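Local coordinates for uncharacterized protein DR_0571 (Deinococcus radiodurans R1, PDB 3C4N) that probably acts as an FAD-dependent oxidoreductase of unknown substrate and binds ADP, at residues L107-S112 / A175-Q180; H125-G130 / V159-P164; L149-P154 / V328-G333; R255-L260 / T286-I291; P360-E365 / L372-P377. One frame throughout, in Å; residues are numbered along the deposited sequence.

Interaction 1 of 5, residues L107-S112 / A175-Q180; sequences LGALGS and ALLAAQ
The flat group that L177 meets is the peptide carbonyl of A109: A109 O lies 3.9 Å from L177 CD2. S112 OG donates a hydrogen bond to A109 O at 3.0 Å. It arrives nearly along the C=O axis, at a C=O...donor angle of 165°. S112 OG stands between its own backbone N and carbonyl carbon (chi1 67°), and from there it reaches back to A109. L177 uses both branches: CD2 lies against A109, while L177 CD1 touches S112 OG at 3.9 Å. That hydroxyl also bonds to the backbone N of K114.

Helix 96-107 ends here in a Schellman motif, with A109, of positive phi, as its C-prime residue. The turn that follows rests on helix 171-183.

L110 carries the rest of the apolar contact. L110 CD1 meets L177 CD2 at 4.1 Å, and the two side chains slide past each other in opposite directions. The same L110 CD1 lies 4.2 Å from A178 CB. Helix 46-58 closes over this pair: F53 and Y54 touch L110, and A49 touches A178. The A178 side chain is about 10 Å from the bound ADP.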
# COMPACT_ATOMS: atom_id res chain seq x y z
N LEU A 107 -22.52 1.62 9.33
CA LEU A 107 -23.41 0.54 8.90
C LEU A 107 -23.41 0.32 7.38
O LEU A 107 -23.71 -0.77 6.91
CB LEU A 107 -24.84 0.82 9.38
CG LEU A 107 -25.08 0.95 10.89
CD1 LEU A 107 -26.53 1.33 11.13
CD2 LEU A 107 -24.74 -0.35 11.60
N GLY A 108 -23.07 1.37 6.62
CA GLY A 108 -23.05 1.23 5.18
C GLY A 108 -21.64 0.99 4.65
O GLY A 108 -21.41 1.01 3.44
N ALA A 109 -20.71 0.75 5.57
CA ALA A 109 -19.31 0.50 5.22
C ALA A 109 -18.74 1.58 4.29
O ALA A 109 -17.99 1.27 3.36
CB ALA A 109 -19.18 -0.88 4.58
N LEU A 110 -19.11 2.84 4.53
CA LEU A 110 -18.65 3.99 3.73
C LEU A 110 -19.25 3.97 2.34
O LEU A 110 -18.82 4.73 1.46
CB LEU A 110 -17.11 3.98 3.61
CG LEU A 110 -16.33 3.89 4.93
CD1 LEU A 110 -14.84 3.72 4.67
CD2 LEU A 110 -16.61 5.13 5.74
N GLY A 111 -20.22 3.09 2.13
CA GLY A 111 -20.86 2.98 0.83
C GLY A 111 -19.92 2.43 -0.24
O GLY A 111 -19.99 2.83 -1.40
N SER A 112 -19.05 1.50 0.15
CA SER A 112 -18.08 0.92 -0.78
C SER A 112 -18.43 -0.51 -1.18
O SER A 112 -17.60 -1.21 -1.75
CB SER A 112 -16.70 0.90 -0.14
OG SER A 112 -16.70 -0.01 0.95
N ALA A 175 -10.26 1.79 9.28
CA ALA A 175 -9.12 2.48 8.69
C ALA A 175 -8.55 1.73 7.49
O ALA A 175 -8.37 2.31 6.42
CB ALA A 175 -8.05 2.67 9.76
N LEU A 176 -8.26 0.43 7.66
CA LEU A 176 -7.72 -0.39 6.57
C LEU A 176 -8.64 -0.32 5.35
O LEU A 176 -8.18 -0.10 4.23
CB LEU A 176 -7.59 -1.85 7.01
CG LEU A 176 -6.96 -2.76 5.95
CD1 LEU A 176 -5.56 -2.26 5.66
CD2 LEU A 176 -6.93 -4.23 6.40
N LEU A 177 -9.93 -0.51 5.59
CA LEU A 177 -10.92 -0.46 4.53
C LEU A 177 -10.84 0.87 3.79
O LEU A 177 -10.85 0.91 2.56
CB LEU A 177 -12.33 -0.60 5.11
CG LEU A 177 -13.48 -0.23 4.17
CD1 LEU A 177 -13.46 -1.11 2.92
CD2 LEU A 177 -14.78 -0.40 4.91
N ALA A 178 -10.74 1.95 4.55
CA ALA A 178 -10.67 3.27 3.96
C ALA A 178 -9.40 3.41 3.15
O ALA A 178 -9.42 3.90 2.03
CB ALA A 178 -10.74 4.33 5.04
N ALA A 179 -8.28 2.98 3.72
CA ALA A 179 -7.02 3.09 2.98
C ALA A 179 -7.11 2.24 1.71
O ALA A 179 -6.83 2.72 0.62
CB ALA A 179 -5.85 2.63 3.85
N GLN A 180 -7.53 0.99 1.85
CA GLN A 180 -7.64 0.11 0.70
C GLN A 180 -8.41 0.74 -0.45
O GLN A 180 -7.91 0.84 -1.57
CB GLN A 180 -8.28 -1.21 1.11
CG GLN A 180 -7.35 -2.03 1.96
CD GLN A 180 -7.91 -3.37 2.31
OE1 GLN A 180 -9.12 -3.50 2.54
NE2 GLN A 180 -7.04 -4.38 2.38

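Interaction 2 of 5, residues H125-G130 / V159-P164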
# COMPACT_ATOMS: atom_id res chain seq x y z
N HIS A 125 -24.62 3.19 31.15
CA HIS A 125 -23.82 4.10 31.98
C HIS A 125 -24.28 3.92 33.44
O HIS A 125 -25.09 4.70 33.94
CB HIS A 125 -24.03 5.55 31.54
CG HIS A 125 -23.23 6.55 32.33
ND1 HIS A 125 -22.65 6.26 33.54
CD2 HIS A 125 -22.94 7.85 32.08
CE1 HIS A 125 -22.04 7.34 34.01
NE2 HIS A 125 -22.20 8.32 33.14
N LEU A 126 -23.77 2.88 34.10
CA LEU A 126 -24.11 2.57 35.49
C LEU A 126 -23.96 3.77 36.43
O LEU A 126 -22.97 4.49 36.39
CB LEU A 126 -23.24 1.41 35.99
CG LEU A 126 -23.28 0.16 35.12
CD1 LEU A 126 -22.10 -0.74 35.47
CD2 LEU A 126 -24.61 -0.56 35.31
N LEU A 127 -24.96 3.95 37.29
CA LEU A 127 -24.97 5.06 38.23
C LEU A 127 -25.33 4.61 39.64
O LEU A 127 -25.99 3.59 39.82
CB LEU A 127 -25.98 6.11 37.77
CG LEU A 127 -25.68 6.72 36.41
CD1 LEU A 127 -26.95 7.31 35.81
CD2 LEU A 127 -24.59 7.77 36.56
N PRO A 128 -24.91 5.38 40.66
CA PRO A 128 -25.19 5.07 42.07
C PRO A 128 -26.63 5.41 42.46
O PRO A 128 -27.57 4.71 42.08
CB PRO A 128 -24.17 5.91 42.81
CG PRO A 128 -24.07 7.13 41.95
CD PRO A 128 -24.00 6.54 40.56
N ALA A 129 -26.79 6.49 43.22
CA ALA A 129 -28.11 6.94 43.66
C ALA A 129 -29.01 7.12 42.44
O ALA A 129 -28.82 8.05 41.66
CB ALA A 129 -27.98 8.26 44.42
N GLY A 130 -29.98 6.22 42.28
CA GLY A 130 -30.87 6.31 41.14
C GLY A 130 -31.95 7.37 41.26
O GLY A 130 -32.91 7.19 42.00
N VAL A 159 -28.98 1.69 39.17
CA VAL A 159 -29.54 2.24 37.94
C VAL A 159 -28.51 2.55 36.85
O VAL A 159 -27.30 2.59 37.10
CB VAL A 159 -30.33 3.53 38.24
CG1 VAL A 159 -31.43 3.24 39.27
CG2 VAL A 159 -29.38 4.61 38.75
N ALA A 160 -29.00 2.78 35.63
CA ALA A 160 -28.13 3.09 34.51
C ALA A 160 -28.85 3.87 33.41
O ALA A 160 -30.08 3.96 33.39
CB ALA A 160 -27.56 1.80 33.92
N ARG A 161 -28.07 4.46 32.51
CA ARG A 161 -28.60 5.21 31.38
C ARG A 161 -28.30 4.33 30.17
O ARG A 161 -27.16 4.24 29.72
CB ARG A 161 -27.87 6.56 31.27
CG ARG A 161 -28.17 7.37 30.01
CD ARG A 161 -29.13 8.52 30.26
NE ARG A 161 -28.78 9.27 31.47
CZ ARG A 161 -27.59 9.83 31.70
NH1 ARG A 161 -26.62 9.74 30.79
NH2 ARG A 161 -27.36 10.45 32.84
N VAL A 162 -29.33 3.66 29.66
CA VAL A 162 -29.17 2.77 28.51
C VAL A 162 -29.21 3.48 27.16
O VAL A 162 -29.99 4.42 26.96
CB VAL A 162 -30.28 1.70 28.47
CG1 VAL A 162 -30.02 0.73 27.33
CG2 VAL A 162 -30.37 0.97 29.80
N ASP A 163 -28.39 3.02 26.22
CA ASP A 163 -28.38 3.58 24.87
C ASP A 163 -28.58 2.40 23.93
O ASP A 163 -27.63 1.68 23.61
CB ASP A 163 -27.06 4.30 24.56
CG ASP A 163 -26.88 4.58 23.07
OD1 ASP A 163 -27.83 4.34 22.29
OD2 ASP A 163 -25.79 5.05 22.67
N PRO A 164 -29.82 2.19 23.47
CA PRO A 164 -30.14 1.08 22.57
C PRO A 164 -29.53 1.20 21.17
O PRO A 164 -29.49 0.21 20.44
CB PRO A 164 -31.67 1.11 22.52
CG PRO A 164 -32.05 1.72 23.84
CD PRO A 164 -31.05 2.85 23.93
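L127 and V159 face each other on one side of the sheet, with L127 CB 3.8 Å from V159 CG2. H125 and R161 project from the same side, and H125 CB lies 4.0 Å from R161 CB. The R161 chain then bends, with chi2 at 103° and chi3 at 46°. Its guanidinium lies obliquely to both the H125 ring and L127. The closest approach to L127 is R161 NH2 to L127 CD1, 4.3 Å. H125 NE2 and R161 NH1 stay 5.2 Å apart, so their polar ends do not meet.

L126 and A160 project from the other side. There L126 CD2 packs on A160 CB at 4.0 Å, and L152 and L157 also touch L126.

The backbones hold this orientation. L127 N donates to V159 O at 2.7 Å, with an N-H...O angle of 164°. H125 N donates to R161 O at 3.1 Å. The return bond from R161 N to H125 O is weak.

A160 also bonds by its backbone to T136. The arrangement is an antiparallel strand pair, 118-127 with 159-163, in the large mixed sheet. Such a sheet beside the nucleotide-binding domain is consistent with the DAO-type flavoprotein fold.

Interaction 3 of 5, residues L149-P154 / V328-G333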
# COMPACT_ATOMS: atom_id res chain seq x y z
N LEU A 149 -23.52 -9.04 34.60
CA LEU A 149 -23.99 -8.77 35.95
C LEU A 149 -22.95 -9.15 37.00
O LEU A 149 -22.69 -8.40 37.94
CB LEU A 149 -25.29 -9.54 36.21
CG LEU A 149 -26.31 -8.91 37.17
CD1 LEU A 149 -27.50 -9.84 37.31
CD2 LEU A 149 -25.69 -8.65 38.53
N ALA A 150 -22.33 -10.32 36.82
CA ALA A 150 -21.33 -10.82 37.75
C ALA A 150 -20.11 -9.92 37.88
O ALA A 150 -19.27 -10.11 38.76
CB ALA A 150 -20.90 -12.23 37.32
N LEU A 151 -20.01 -8.94 36.99
CA LEU A 151 -18.87 -8.03 37.02
C LEU A 151 -19.06 -6.94 38.07
O LEU A 151 -18.09 -6.42 38.62
CB LEU A 151 -18.68 -7.37 35.66
CG LEU A 151 -18.50 -8.29 34.46
CD1 LEU A 151 -18.45 -7.44 33.20
CD2 LEU A 151 -17.23 -9.12 34.61
N LEU A 152 -20.31 -6.61 38.35
CA LEU A 152 -20.61 -5.54 39.29
C LEU A 152 -21.44 -5.93 40.49
O LEU A 152 -21.82 -7.08 40.67
CB LEU A 152 -21.32 -4.39 38.56
CG LEU A 152 -21.78 -4.63 37.12
CD1 LEU A 152 -22.96 -3.75 36.78
CD2 LEU A 152 -20.62 -4.36 36.20
N ASP A 153 -21.73 -4.92 41.30
CA ASP A 153 -22.54 -5.09 42.48
C ASP A 153 -23.81 -4.26 42.26
O ASP A 153 -23.79 -3.04 42.34
CB ASP A 153 -21.79 -4.59 43.71
CG ASP A 153 -22.60 -4.73 44.98
OD1 ASP A 153 -23.67 -4.09 45.07
OD2 ASP A 153 -22.17 -5.48 45.88
N PRO A 154 -24.93 -4.94 41.95
CA PRO A 154 -26.23 -4.30 41.70
C PRO A 154 -26.62 -3.23 42.72
O PRO A 154 -27.28 -2.26 42.36
CB PRO A 154 -27.19 -5.48 41.72
CG PRO A 154 -26.35 -6.59 41.13
CD PRO A 154 -25.03 -6.40 41.83
N VAL A 328 -17.61 -2.53 41.02
CA VAL A 328 -17.33 -3.48 39.95
C VAL A 328 -16.31 -4.51 40.43
O VAL A 328 -15.13 -4.46 40.08
CB VAL A 328 -16.82 -2.72 38.71
CG1 VAL A 328 -16.66 -3.64 37.52
CG2 VAL A 328 -17.80 -1.60 38.40
N PRO A 329 -16.76 -5.48 41.24
CA PRO A 329 -15.92 -6.53 41.81
C PRO A 329 -14.96 -7.18 40.82
O PRO A 329 -13.86 -7.58 41.19
CB PRO A 329 -16.94 -7.53 42.36
CG PRO A 329 -18.09 -6.66 42.74
CD PRO A 329 -18.18 -5.73 41.55
N ALA A 330 -15.39 -7.27 39.57
CA ALA A 330 -14.58 -7.88 38.53
C ALA A 330 -13.21 -7.21 38.42
O ALA A 330 -12.25 -7.81 37.94
CB ALA A 330 -15.30 -7.80 37.18
N LEU A 331 -13.11 -5.97 38.87
CA LEU A 331 -11.84 -5.27 38.81
C LEU A 331 -10.91 -5.69 39.95
O LEU A 331 -9.74 -5.31 39.97
CB LEU A 331 -12.07 -3.75 38.87
CG LEU A 331 -12.25 -3.03 37.54
CD1 LEU A 331 -13.16 -3.82 36.60
CD2 LEU A 331 -12.80 -1.65 37.82
N ALA A 332 -11.42 -6.49 40.87
CA ALA A 332 -10.63 -6.94 42.01
C ALA A 332 -10.32 -8.43 42.02
O ALA A 332 -9.63 -8.91 42.92
CB ALA A 332 -11.33 -6.56 43.30
N GLY A 333 -10.81 -9.17 41.02
CA GLY A 333 -10.56 -10.60 40.96
C GLY A 333 -9.35 -11.01 40.14
O GLY A 333 -8.35 -10.29 40.10
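A type I turn from L149 to L152 presents L151 O to A330 N, and the hydrogen bond between L151 O and A330 N is 3.0 Å long and nearly straight, at 171°. A330 belongs to a short 3-10 segment, 329-331.

The same oxygen is closely surrounded by carbon. P329 CD is 3.0 Å from L151 O. V328 CG1, anti to its backbone N (chi1 -174°), is 3.3 Å from L151 O. P329 N is also near but has no hydrogen to offer, so A330 N is the donor this segment supplies.

The side chain of L151 continues over A330. L151 CB is 3.7 Å from A330 CB, and L151 CD2 is 3.5 Å from the same methyl. L262 touches both residues.

The contact joins two loops that are far apart in sequence. One follows helix 146-149 and leads to strand 159-163. The other follows helix 315-324 and leads to strand 347-352. Both lie away from the ADP site.

L152 packs beside V328, with L152 CD2 4.2 Å from V328 CG1. The chi1 of L152 is 10°, near eclipsed, which may reflect some strain. L157 also touches V328.

P329 reaches D153 with its ring: P329 CG is 4.3 Å from D153 CB. The carboxylate of D153 turns to its own chain, where D153 OD1 accepts from the backbone N of R156. The backbone of D153 also bonds to that of A327.

Interaction 4 of 5, residues R255-L260 / T286-I291; sequences RQFPRL and TLVPAI
R255 reaches across to P289 and I291. R255 CB starts beside I291, 3.7 Å from I291 CD1. R255 CG, anti to the backbone N (chi1 177°), is 4.0 Å from P289 CD. It also lies over one face of the F257 ring, toward its rim. R255 CD runs on past I291 CD1. A bend at chi3 (-112°) sets NE, and R255 NE donates to P289 O at 2.8 Å. R255 NH2 donates to the same P289 O, also at 2.8 Å. The grip is side-on, two nitrogens on one oxygen, with both N-H...O angles at 131°. The oxygen sits near the guanidinium edge, tilted a little from its plane.

Carbon lies on both faces of this group. V288 CG1 is over the centre of one face, 3.7 Å from R255 CZ. I291 CG1 is over the opposite face, 3.6 Å from R255 NH2. I291 crosses the arginine at about a right angle.

Further along, strand 251-260 is interrupted at F257 and P258. There L287 N donates to P258 O at 2.9 Å, and P258 CG packs on L287 CB. Beyond the break, R259 and T286 form an antiparallel non-hydrogen-bonded pair.

The F257 side chain is about 6 Å from that of A78, an ADP-binding residue. Strand 251-260 runs between strands 284-288 and 347-352, with R255 bonded by its backbone to A348. Helix 315-324 covers P258 and P289 through L317, and strand 276-281 flanks L287 and V288.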
# COMPACT_ATOMS: atom_id res chain seq x y z
N ARG A 255 -3.10 6.61 26.95
CA ARG A 255 -4.13 5.76 27.51
C ARG A 255 -3.80 4.31 27.25
O ARG A 255 -3.43 3.93 26.14
CB ARG A 255 -5.47 6.12 26.90
CG ARG A 255 -6.62 5.26 27.35
CD ARG A 255 -7.80 5.51 26.44
NE ARG A 255 -8.89 6.18 27.13
CZ ARG A 255 -9.92 6.73 26.51
NH1 ARG A 255 -10.00 6.71 25.18
NH2 ARG A 255 -10.89 7.30 27.22
N GLN A 256 -3.94 3.50 28.28
CA GLN A 256 -3.66 2.08 28.20
C GLN A 256 -4.98 1.33 28.04
O GLN A 256 -6.03 1.83 28.44
CB GLN A 256 -2.93 1.63 29.46
CG GLN A 256 -1.70 2.46 29.77
CD GLN A 256 -1.02 2.04 31.06
OE1 GLN A 256 -1.56 2.21 32.16
NE2 GLN A 256 0.19 1.48 30.92
N PHE A 257 -4.92 0.13 27.47
CA PHE A 257 -6.14 -0.66 27.28
C PHE A 257 -5.99 -2.08 27.81
O PHE A 257 -6.15 -3.06 27.07
CB PHE A 257 -6.52 -0.70 25.79
CG PHE A 257 -6.61 0.65 25.15
CD1 PHE A 257 -5.45 1.32 24.74
CD2 PHE A 257 -7.84 1.25 24.92
CE1 PHE A 257 -5.53 2.56 24.11
CE2 PHE A 257 -7.93 2.50 24.29
CZ PHE A 257 -6.77 3.15 23.88
N PRO A 258 -5.71 -2.22 29.12
CA PRO A 258 -5.56 -3.57 29.68
C PRO A 258 -6.80 -4.43 29.45
O PRO A 258 -7.93 -3.93 29.42
CB PRO A 258 -5.29 -3.29 31.17
CG PRO A 258 -5.95 -1.97 31.41
CD PRO A 258 -5.62 -1.19 30.16
N ARG A 259 -6.57 -5.73 29.28
CA ARG A 259 -7.66 -6.68 29.02
C ARG A 259 -8.20 -7.38 30.27
O ARG A 259 -7.44 -7.74 31.17
CB ARG A 259 -7.22 -7.73 28.01
CG ARG A 259 -8.29 -8.77 27.80
CD ARG A 259 -8.17 -9.48 26.48
NE ARG A 259 -8.88 -10.72 26.56
CZ ARG A 259 -9.91 -11.24 25.90
NH1 ARG A 259 -10.57 -10.68 24.90
NH2 ARG A 259 -10.26 -12.43 26.33
N LEU A 260 -9.51 -7.59 30.29
CA LEU A 260 -10.18 -8.25 31.39
C LEU A 260 -10.72 -9.59 30.91
O LEU A 260 -11.74 -9.65 30.22
CB LEU A 260 -11.33 -7.40 31.91
CG LEU A 260 -12.05 -7.97 33.14
CD1 LEU A 260 -11.19 -7.76 34.39
CD2 LEU A 260 -13.39 -7.27 33.30
N THR A 286 -12.30 -5.31 27.11
CA THR A 286 -11.14 -4.46 26.98
C THR A 286 -11.46 -3.28 27.87
O THR A 286 -12.53 -2.68 27.75
CB THR A 286 -10.95 -3.99 25.54
OG1 THR A 286 -10.60 -5.11 24.72
CG2 THR A 286 -9.85 -2.95 25.46
N LEU A 287 -10.55 -2.94 28.78
CA LEU A 287 -10.77 -1.84 29.71
C LEU A 287 -10.31 -0.52 29.08
O LEU A 287 -9.16 -0.39 28.68
CB LEU A 287 -10.03 -2.15 31.02
CG LEU A 287 -10.31 -1.32 32.27
CD1 LEU A 287 -9.93 -2.08 33.53
CD2 LEU A 287 -9.52 -0.03 32.16
N VAL A 288 -11.23 0.44 28.96
CA VAL A 288 -10.93 1.76 28.37
C VAL A 288 -10.97 2.84 29.46
O VAL A 288 -12.02 3.41 29.76
CB VAL A 288 -11.95 2.11 27.24
CG1 VAL A 288 -11.54 3.41 26.53
CG2 VAL A 288 -12.02 0.98 26.24
N PRO A 289 -9.81 3.13 30.07
CA PRO A 289 -9.72 4.13 31.13
C PRO A 289 -10.23 5.51 30.73
O PRO A 289 -10.31 5.85 29.55
CB PRO A 289 -8.23 4.16 31.48
CG PRO A 289 -7.75 2.81 31.06
CD PRO A 289 -8.48 2.61 29.74
N ALA A 290 -10.58 6.30 31.73
CA ALA A 290 -11.04 7.65 31.48
C ALA A 290 -9.79 8.52 31.42
O ALA A 290 -8.75 8.17 31.96
CB ALA A 290 -11.95 8.10 32.62
N ILE A 291 -9.90 9.64 30.71
CA ILE A 291 -8.79 10.57 30.60
C ILE A 291 -9.20 11.75 31.48
O ILE A 291 -10.12 12.50 31.15
CB ILE A 291 -8.59 11.08 29.15
CG1 ILE A 291 -8.53 9.89 28.18
CG2 ILE A 291 -7.30 11.89 29.05
CD1 ILE A 291 -7.41 8.91 28.45

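Interaction 5 of 5, residues P360-E365 / L372-P377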
# COMPACT_ATOMS: atom_id res chain seq x y z
N PRO A 360 -14.32 16.97 20.92
CA PRO A 360 -14.57 16.13 19.74
C PRO A 360 -13.55 16.27 18.61
O PRO A 360 -12.62 17.08 18.69
CB PRO A 360 -15.94 16.61 19.30
CG PRO A 360 -15.79 18.10 19.49
CD PRO A 360 -15.16 18.18 20.87
N PRO A 361 -13.71 15.45 17.55
CA PRO A 361 -12.83 15.47 16.38
C PRO A 361 -13.00 16.84 15.72
O PRO A 361 -14.07 17.45 15.82
CB PRO A 361 -13.39 14.35 15.51
CG PRO A 361 -13.90 13.37 16.54
CD PRO A 361 -14.59 14.27 17.52
N GLN A 362 -11.97 17.33 15.05
CA GLN A 362 -12.04 18.64 14.42
C GLN A 362 -10.95 18.82 13.37
O GLN A 362 -10.00 18.04 13.28
CB GLN A 362 -11.89 19.74 15.47
CG GLN A 362 -10.53 19.71 16.20
CD GLN A 362 -10.20 20.99 16.96
OE1 GLN A 362 -10.84 21.33 17.97
NE2 GLN A 362 -9.20 21.72 16.47
N ALA A 363 -11.09 19.87 12.58
CA ALA A 363 -10.09 20.19 11.57
C ALA A 363 -9.92 21.71 11.55
O ALA A 363 -10.79 22.46 12.01
CB ALA A 363 -10.55 19.69 10.21
N GLU A 364 -8.80 22.18 11.03
CA GLU A 364 -8.58 23.60 10.96
C GLU A 364 -7.48 23.89 9.96
O GLU A 364 -6.60 23.06 9.75
CB GLU A 364 -8.22 24.13 12.35
CG GLU A 364 -6.85 23.71 12.84
CD GLU A 364 -6.65 23.98 14.33
OE1 GLU A 364 -6.90 25.12 14.79
OE2 GLU A 364 -6.23 23.03 15.04
N GLU A 365 -7.54 25.05 9.32
CA GLU A 365 -6.51 25.41 8.36
C GLU A 365 -5.59 26.39 9.08
O GLU A 365 -5.92 27.56 9.25
CB GLU A 365 -7.14 26.03 7.11
CG GLU A 365 -6.19 26.14 5.92
CD GLU A 365 -6.79 26.85 4.70
OE1 GLU A 365 -7.73 27.65 4.86
OE2 GLU A 365 -6.29 26.61 3.57
N LEU A 372 -4.95 20.75 9.89
CA LEU A 372 -4.62 19.85 10.99
C LEU A 372 -5.89 19.08 11.38
O LEU A 372 -6.84 19.65 11.90
CB LEU A 372 -4.08 20.65 12.19
CG LEU A 372 -3.90 19.88 13.50
CD1 LEU A 372 -2.88 18.76 13.33
CD2 LEU A 372 -3.44 20.85 14.58
N LEU A 373 -5.87 17.77 11.12
CA LEU A 373 -6.99 16.87 11.40
C LEU A 373 -6.78 16.18 12.73
O LEU A 373 -5.77 15.51 12.94
CB LEU A 373 -7.10 15.81 10.30
CG LEU A 373 -8.21 14.75 10.32
CD1 LEU A 373 -9.56 15.43 10.52
CD2 LEU A 373 -8.20 13.96 9.01
N LEU A 374 -7.74 16.33 13.63
CA LEU A 374 -7.66 15.70 14.93
C LEU A 374 -8.86 14.79 15.14
O LEU A 374 -9.99 15.14 14.80
CB LEU A 374 -7.61 16.77 16.03
CG LEU A 374 -6.25 17.17 16.62
CD1 LEU A 374 -5.17 17.10 15.59
CD2 LEU A 374 -6.35 18.57 17.24
N GLY A 375 -8.58 13.61 15.70
CA GLY A 375 -9.60 12.63 16.01
C GLY A 375 -9.92 12.78 17.49
O GLY A 375 -10.77 13.59 17.84
N GLY A 376 -9.23 12.03 18.35
CA GLY A 376 -9.48 12.16 19.78
C GLY A 376 -10.39 11.13 20.44
O GLY A 376 -10.96 10.28 19.76
N PRO A 377 -10.57 11.21 21.77
CA PRO A 377 -11.40 10.30 22.57
C PRO A 377 -12.84 10.07 22.09
O PRO A 377 -13.50 9.13 22.53
CB PRO A 377 -11.36 10.92 23.98
CG PRO A 377 -10.02 11.56 24.01
CD PRO A 377 -9.93 12.22 22.64
O HOH W 1 -7.60 20.78 14.59
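L372 O and the E364 carboxylate share a water, which Q362 also holds. The water accepts from Q362 NE2 at 2.6 Å. It donates to E364 OE2 at 2.7 Å and to L372 O at 3.0 Å. Q362 and E364 both place CG between the backbone N and the carbonyl carbon (chi1 62° and 70°), and both chains extend beyond it. Their polar ends meet at the same water. L372 O also takes a weak bond from E364 N.

Q362, E364, L372 and L374 project from the same face of the hairpin. E364 lies side by side with L372, and E364 OE2 comes to 3.6 Å from L372 CD2. Q362 lies likewise beside L374. H250 touches all four.

The strands pair in antiparallel fashion. L374 N donates to Q362 O at 2.9 Å, nearly straight at 170°, and Q362 N donates back to L374 O. L372 N donates to E364 O at 2.8 Å. Past the paired region, P361 CA makes a CA-H...O contact of 3.1 Å with G375 O.

A363 and L373 occupy the other face. L373 touches M47 and C51 of helix 46-58, and M47 is an ADP-binding residue. G375 is about 4 Å from the ADP itself. The hairpin, strands 362-367 and 370-374, thus borders the nucleotide pocket.

The water spends both hydrogens on acceptors and accepts one hydrogen bond from the Q362 amide. This would fix its orientation and offset some of the negative charge on E364, which is probably ionised.

How the interactions relate
From the N terminus, interaction 1 opens at 107-112 and closes at 175-180, tying the end of helix 96-107 to helix 171-183. Interaction 2 is nested within that loop and pairs two strands of the large mixed sheet. Interaction 3 opens at 149-154, inside both loops, and closes only at 328-333, so it crosses interactions 1 and 2. Interaction 4 is nested inside interaction 3 and belongs to the same sheet as interaction 2. Interaction 3 touches both neighbours: L152 CD1 packs on L126 CD1 at 3.4 Å, and A330 O lies 3.7 Å from L260 CD1. Interaction 5 follows as a separate hairpin in the other sheet, beside the nucleotide.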